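Local coordinates for fructose-bisphosphate aldolase (Slackia heliotrinireducens, PDB 4MOZ), which belongs to the DeoC/LacD family of aldolases and folds as a parallel eight-stranded TIM barrel, at residues Asn50-Tyr54 against Arg271-Gln275; Asp64-Lys70 against Tyr90-Tyr94. One frame throughout, in Å; residues are numbered along the deposited sequence.

Contact 1: Asn50-Tyr54 against Arg271-Gln275; sequences NGDFY and RNIHQ
Residues Asn50-Tyr54 form an irregular turn, in which Phe53 N bonds back to Asn50 O (3.2 Å), and it lies against the short helix 271-274. The CA atoms of Asp52 and Arg271 are 6.4 Å apart, those of Phe53 and Gln275 6.5 Å. Asp52, chi1 m, points toward the helix and is held twice. Its OD1 forms a salt bridge with Arg271 NH2 at 3.2 Å, NH2 also donating a hydrogen bond; Arg271 reaches it with chi1 p and an otherwise extended chain, and OD1 lies at the edge of the guanidinium, near its plane. Asp52 O accepts a hydrogen bond from Gln275 NE2 at 3.1 Å, for which the m, t rotamer of Gln275 carries the amide across. A water joins the two groups, 2.9 Å from Asp52 OD1 and 2.8 Å from Gln275 NE2. The other carboxylate oxygen, OD2, is bonded to His48. Next to this polar group Phe53 (m) and His274 (p) make an offset stack, ring centroids 4.4 Å apart, planes at 5°, with Phe53 CE2 3.4 Å from His274 CE1. His274 ND1 is fixed by Asp62, and Lys45 makes a cation-pi contact with Phe53. The arrangement joins the loop between strand 37-41 and helix 66-74 to the short helix after strand 266-269: the first and last beta-alpha connections meet where a TIM barrel closes, at the C-terminal ends of its strands.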
# COMPACT_ATOMS: atom_id res chain seq x y z
N ASN C 50 1.01 -13.19 27.81
CA ASN C 50 1.68 -13.78 28.96
C ASN C 50 0.98 -15.05 29.45
O ASN C 50 1.35 -15.62 30.48
CB ASN C 50 1.83 -12.76 30.10
CG ASN C 50 3.05 -13.01 30.96
OD1 ASN C 50 4.11 -13.39 30.45
ND2 ASN C 50 2.92 -12.80 32.27
N GLY C 51 -0.02 -15.50 28.70
CA GLY C 51 -0.81 -16.69 29.04
C GLY C 51 -0.03 -17.99 29.16
O GLY C 51 -0.36 -18.84 30.00
N ASP C 52 1.00 -18.16 28.34
CA ASP C 52 1.81 -19.38 28.39
C ASP C 52 3.01 -19.29 29.34
O ASP C 52 3.75 -20.27 29.48
CB ASP C 52 2.31 -19.75 26.98
CG ASP C 52 1.18 -20.03 26.01
OD1 ASP C 52 0.09 -20.46 26.45
OD2 ASP C 52 1.39 -19.81 24.80
N PHE C 53 3.20 -18.14 29.99
CA PHE C 53 4.44 -17.91 30.74
C PHE C 53 4.26 -17.61 32.23
O PHE C 53 5.23 -17.57 32.97
CB PHE C 53 5.27 -16.82 30.06
CG PHE C 53 5.66 -17.16 28.65
CD1 PHE C 53 4.79 -16.90 27.59
CD2 PHE C 53 6.88 -17.76 28.38
CE1 PHE C 53 5.14 -17.23 26.29
CE2 PHE C 53 7.24 -18.09 27.08
CZ PHE C 53 6.36 -17.83 26.03
N TYR C 54 3.01 -17.39 32.65
CA TYR C 54 2.69 -17.13 34.05
C TYR C 54 1.26 -17.58 34.34
O TYR C 54 0.35 -17.31 33.56
CB TYR C 54 2.85 -15.64 34.38
CG TYR C 54 2.52 -15.28 35.82
CD1 TYR C 54 3.48 -15.40 36.83
CD2 TYR C 54 1.24 -14.83 36.18
CE1 TYR C 54 3.18 -15.08 38.15
CE2 TYR C 54 0.93 -14.51 37.49
CZ TYR C 54 1.91 -14.64 38.47
OH TYR C 54 1.61 -14.32 39.78
N ARG C 271 5.33 -24.52 24.67
CA ARG C 271 4.99 -24.40 26.09
C ARG C 271 5.17 -25.68 26.90
O ARG C 271 5.46 -25.62 28.10
CB ARG C 271 3.59 -23.81 26.29
CG ARG C 271 2.45 -24.66 25.76
CD ARG C 271 1.21 -23.81 25.57
NE ARG C 271 0.24 -24.48 24.71
CZ ARG C 271 -0.84 -23.89 24.20
NH1 ARG C 271 -1.67 -24.58 23.43
NH2 ARG C 271 -1.10 -22.61 24.46
N ASN C 272 5.03 -26.84 26.26
CA ASN C 272 5.24 -28.10 26.94
C ASN C 272 6.66 -28.19 27.52
O ASN C 272 6.87 -28.81 28.56
CB ASN C 272 4.96 -29.29 26.02
CG ASN C 272 4.62 -30.56 26.79
OD1 ASN C 272 4.36 -30.52 28.00
ND2 ASN C 272 4.61 -31.69 26.10
N ILE C 273 7.61 -27.55 26.85
CA ILE C 273 8.96 -27.44 27.36
C ILE C 273 9.09 -26.32 28.40
O ILE C 273 9.40 -26.57 29.57
CB ILE C 273 10.00 -27.23 26.24
CG1 ILE C 273 10.09 -28.47 25.34
CG2 ILE C 273 11.36 -26.89 26.82
CD1 ILE C 273 10.78 -28.23 24.01
N HIS C 274 8.82 -25.08 27.97
CA HIS C 274 9.18 -23.92 28.79
C HIS C 274 8.36 -23.67 30.02
O HIS C 274 8.83 -22.98 30.92
CB HIS C 274 9.35 -22.65 27.94
CG HIS C 274 8.09 -22.16 27.27
ND1 HIS C 274 7.03 -21.69 27.96
CD2 HIS C 274 7.76 -22.06 25.92
CE1 HIS C 274 6.06 -21.32 27.10
NE2 HIS C 274 6.51 -21.55 25.85
N GLN C 275 7.17 -24.25 30.11
CA GLN C 275 6.35 -24.14 31.34
C GLN C 275 6.90 -24.96 32.52
O GLN C 275 6.44 -24.80 33.66
CB GLN C 275 4.89 -24.50 31.07
CG GLN C 275 4.18 -23.47 30.21
CD GLN C 275 2.74 -23.83 29.89
OE1 GLN C 275 2.28 -24.94 30.18
NE2 GLN C 275 2.02 -22.89 29.30
O HOH W 1 -0.60 -22.43 28.47

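Contact 2: Asp64-Lys70 against Tyr90-Tyr94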
# COMPACT_ATOMS: atom_id res chain seq x y z
N ASP C 64 10.42 -15.33 33.54
CA ASP C 64 11.60 -14.61 33.05
C ASP C 64 11.95 -15.15 31.66
O ASP C 64 12.20 -16.34 31.51
CB ASP C 64 12.78 -14.79 34.02
CG ASP C 64 14.01 -13.97 33.64
OD1 ASP C 64 14.14 -13.50 32.49
OD2 ASP C 64 14.88 -13.79 34.52
N PRO C 65 11.96 -14.28 30.64
CA PRO C 65 12.26 -14.68 29.26
C PRO C 65 13.62 -15.34 29.05
O PRO C 65 13.78 -16.11 28.10
CB PRO C 65 12.20 -13.36 28.49
CG PRO C 65 11.28 -12.51 29.30
CD PRO C 65 11.57 -12.86 30.73
N GLU C 66 14.60 -15.04 29.91
CA GLU C 66 15.92 -15.66 29.78
C GLU C 66 15.86 -17.19 29.96
O GLU C 66 16.71 -17.92 29.45
CB GLU C 66 16.93 -15.04 30.75
CG GLU C 66 18.37 -15.30 30.34
CD GLU C 66 19.41 -14.59 31.19
OE1 GLU C 66 19.06 -13.69 31.97
OE2 GLU C 66 20.60 -14.94 31.06
N HIS C 67 14.84 -17.65 30.68
CA HIS C 67 14.48 -19.06 30.79
C HIS C 67 14.54 -19.77 29.45
O HIS C 67 15.12 -20.86 29.35
CB HIS C 67 13.09 -19.17 31.40
CG HIS C 67 12.65 -20.57 31.73
ND1 HIS C 67 13.31 -21.35 32.61
CD2 HIS C 67 11.54 -21.31 31.31
CE1 HIS C 67 12.67 -22.53 32.72
NE2 HIS C 67 11.59 -22.50 31.93
N LEU C 68 13.96 -19.15 28.42
CA LEU C 68 13.91 -19.74 27.09
C LEU C 68 15.31 -19.97 26.51
O LEU C 68 15.59 -21.00 25.91
CB LEU C 68 13.08 -18.88 26.13
CG LEU C 68 11.66 -18.50 26.58
CD1 LEU C 68 11.04 -17.48 25.65
CD2 LEU C 68 10.76 -19.73 26.71
N PHE C 69 16.19 -18.99 26.72
CA PHE C 69 17.55 -19.07 26.18
C PHE C 69 18.42 -20.05 26.97
O PHE C 69 19.31 -20.69 26.40
CB PHE C 69 18.17 -17.68 26.11
CG PHE C 69 17.57 -16.81 25.04
CD1 PHE C 69 16.42 -16.06 25.29
CD2 PHE C 69 18.15 -16.74 23.77
CE1 PHE C 69 15.86 -15.27 24.30
CE2 PHE C 69 17.60 -15.94 22.79
CZ PHE C 69 16.45 -15.20 23.05
N LYS C 70 18.16 -20.17 28.27
CA LYS C 70 18.85 -21.14 29.11
C LYS C 70 18.50 -22.56 28.68
O LYS C 70 19.37 -23.42 28.63
CB LYS C 70 18.50 -20.93 30.59
CG LYS C 70 19.08 -19.68 31.23
CD LYS C 70 18.70 -19.63 32.70
CE LYS C 70 19.00 -18.28 33.34
NZ LYS C 70 20.43 -18.13 33.69
N TYR C 90 19.12 -11.12 23.77
CA TYR C 90 19.80 -12.18 24.51
C TYR C 90 20.91 -12.91 23.75
O TYR C 90 21.79 -13.51 24.37
CB TYR C 90 18.79 -13.20 25.02
CG TYR C 90 17.82 -12.65 26.05
CD1 TYR C 90 18.13 -12.68 27.40
CD2 TYR C 90 16.60 -12.09 25.66
CE1 TYR C 90 17.25 -12.18 28.35
CE2 TYR C 90 15.71 -11.59 26.60
CZ TYR C 90 16.05 -11.63 27.94
OH TYR C 90 15.18 -11.14 28.89
N ALA C 91 20.87 -12.87 22.41
CA ALA C 91 21.75 -13.67 21.56
C ALA C 91 23.24 -13.51 21.85
O ALA C 91 23.99 -14.47 21.70
CB ALA C 91 21.48 -13.42 20.09
N ALA C 92 23.67 -12.32 22.24
CA ALA C 92 25.08 -12.07 22.54
C ALA C 92 25.58 -12.94 23.70
O ALA C 92 26.73 -13.36 23.72
CB ALA C 92 25.35 -10.60 22.80
N ASP C 93 24.69 -13.21 24.66
CA ASP C 93 25.01 -14.06 25.80
C ASP C 93 24.72 -15.53 25.55
O ASP C 93 25.03 -16.38 26.39
CB ASP C 93 24.25 -13.59 27.05
CG ASP C 93 24.71 -12.24 27.53
OD1 ASP C 93 25.93 -11.98 27.50
OD2 ASP C 93 23.86 -11.44 27.95
N TYR C 94 24.11 -15.84 24.41
CA TYR C 94 23.76 -17.21 24.05
C TYR C 94 24.09 -17.50 22.58
O TYR C 94 23.20 -17.83 21.80
CB TYR C 94 22.28 -17.47 24.35
CG TYR C 94 21.96 -17.39 25.83
CD1 TYR C 94 21.61 -16.18 26.43
CD2 TYR C 94 22.03 -18.53 26.63
CE1 TYR C 94 21.33 -16.11 27.79
CE2 TYR C 94 21.75 -18.47 27.98
CZ TYR C 94 21.41 -17.26 28.56
OH TYR C 94 21.13 -17.21 29.89
O HOH W 2 15.64 -11.40 31.33
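Asp64 stands just before helix 66-74 and caps its first turn, OD1 accepting from Glu66 N at 3.0 Å. The same OD1 receives a hydrogen bond from a water at 2.8 Å, which lies 2.5 Å from Tyr90 OH and so bridges the cap to 90-94. Pro65 follows with CB 3.7 Å from Tyr90 OH; it also packs on Ala231 of a neighbouring subunit. Glu66 serves both tyrosines: its CB is 3.7 Å from Tyr90 CE1, while its extended side chain brings OE2 to 2.6 Å from Tyr94 OH, which donates the one direct hydrogen bond between the segments. One turn later Phe69 points its CB toward 90-94 and packs against both tyrosines. Tyr90 CB sits over its ring face, 3.5 Å from the centroid and almost on the normal, and Phe69 CB in turn lies 3.7 Å from the Tyr94 centroid: two CH-pi contacts. The Phe69 and Tyr90 rings are near parallel but slid apart, with centroids 4.9 Å from each other. Lys70 turns its CB away, yet its CG passes 3.5 Å from Tyr94 OH. Asp93 forms a salt bridge with Arg235 of the neighbouring subunit. The aromatic cluster of Phe69, Tyr90 and Tyr94 packs helix 66-74, in the connection from strand 37-41 to strand 79-82, against the turn that follows helix 84-90, joining neighbouring beta-alpha units of a TIM barrel.

Contacts 1 and 2 have centres 15 Å apart and meet around helix 66-74. His67 and Leu68, which do not reach 90-94, approach contact 1, with His274 CB 3.5 Å and Phe53 CE2 3.9 Å from Leu68 CD2. Along the chain contact 2 is nested within the loop that contact 1 closes. Contact 1, the more buried, joins a loop to a short helix far along the chain through a salt bridge, an amide-to-carbonyl hydrogen bond and a stack; contact 2, partly exposed, buries 387 against 227 Å² between segments closer in sequence, mainly through aromatic packing. The second subunit touches Pro65, Glu66 and Tyr90 of contact 2 itself, but beside contact 1 only the non-participating Asn50 and Tyr54.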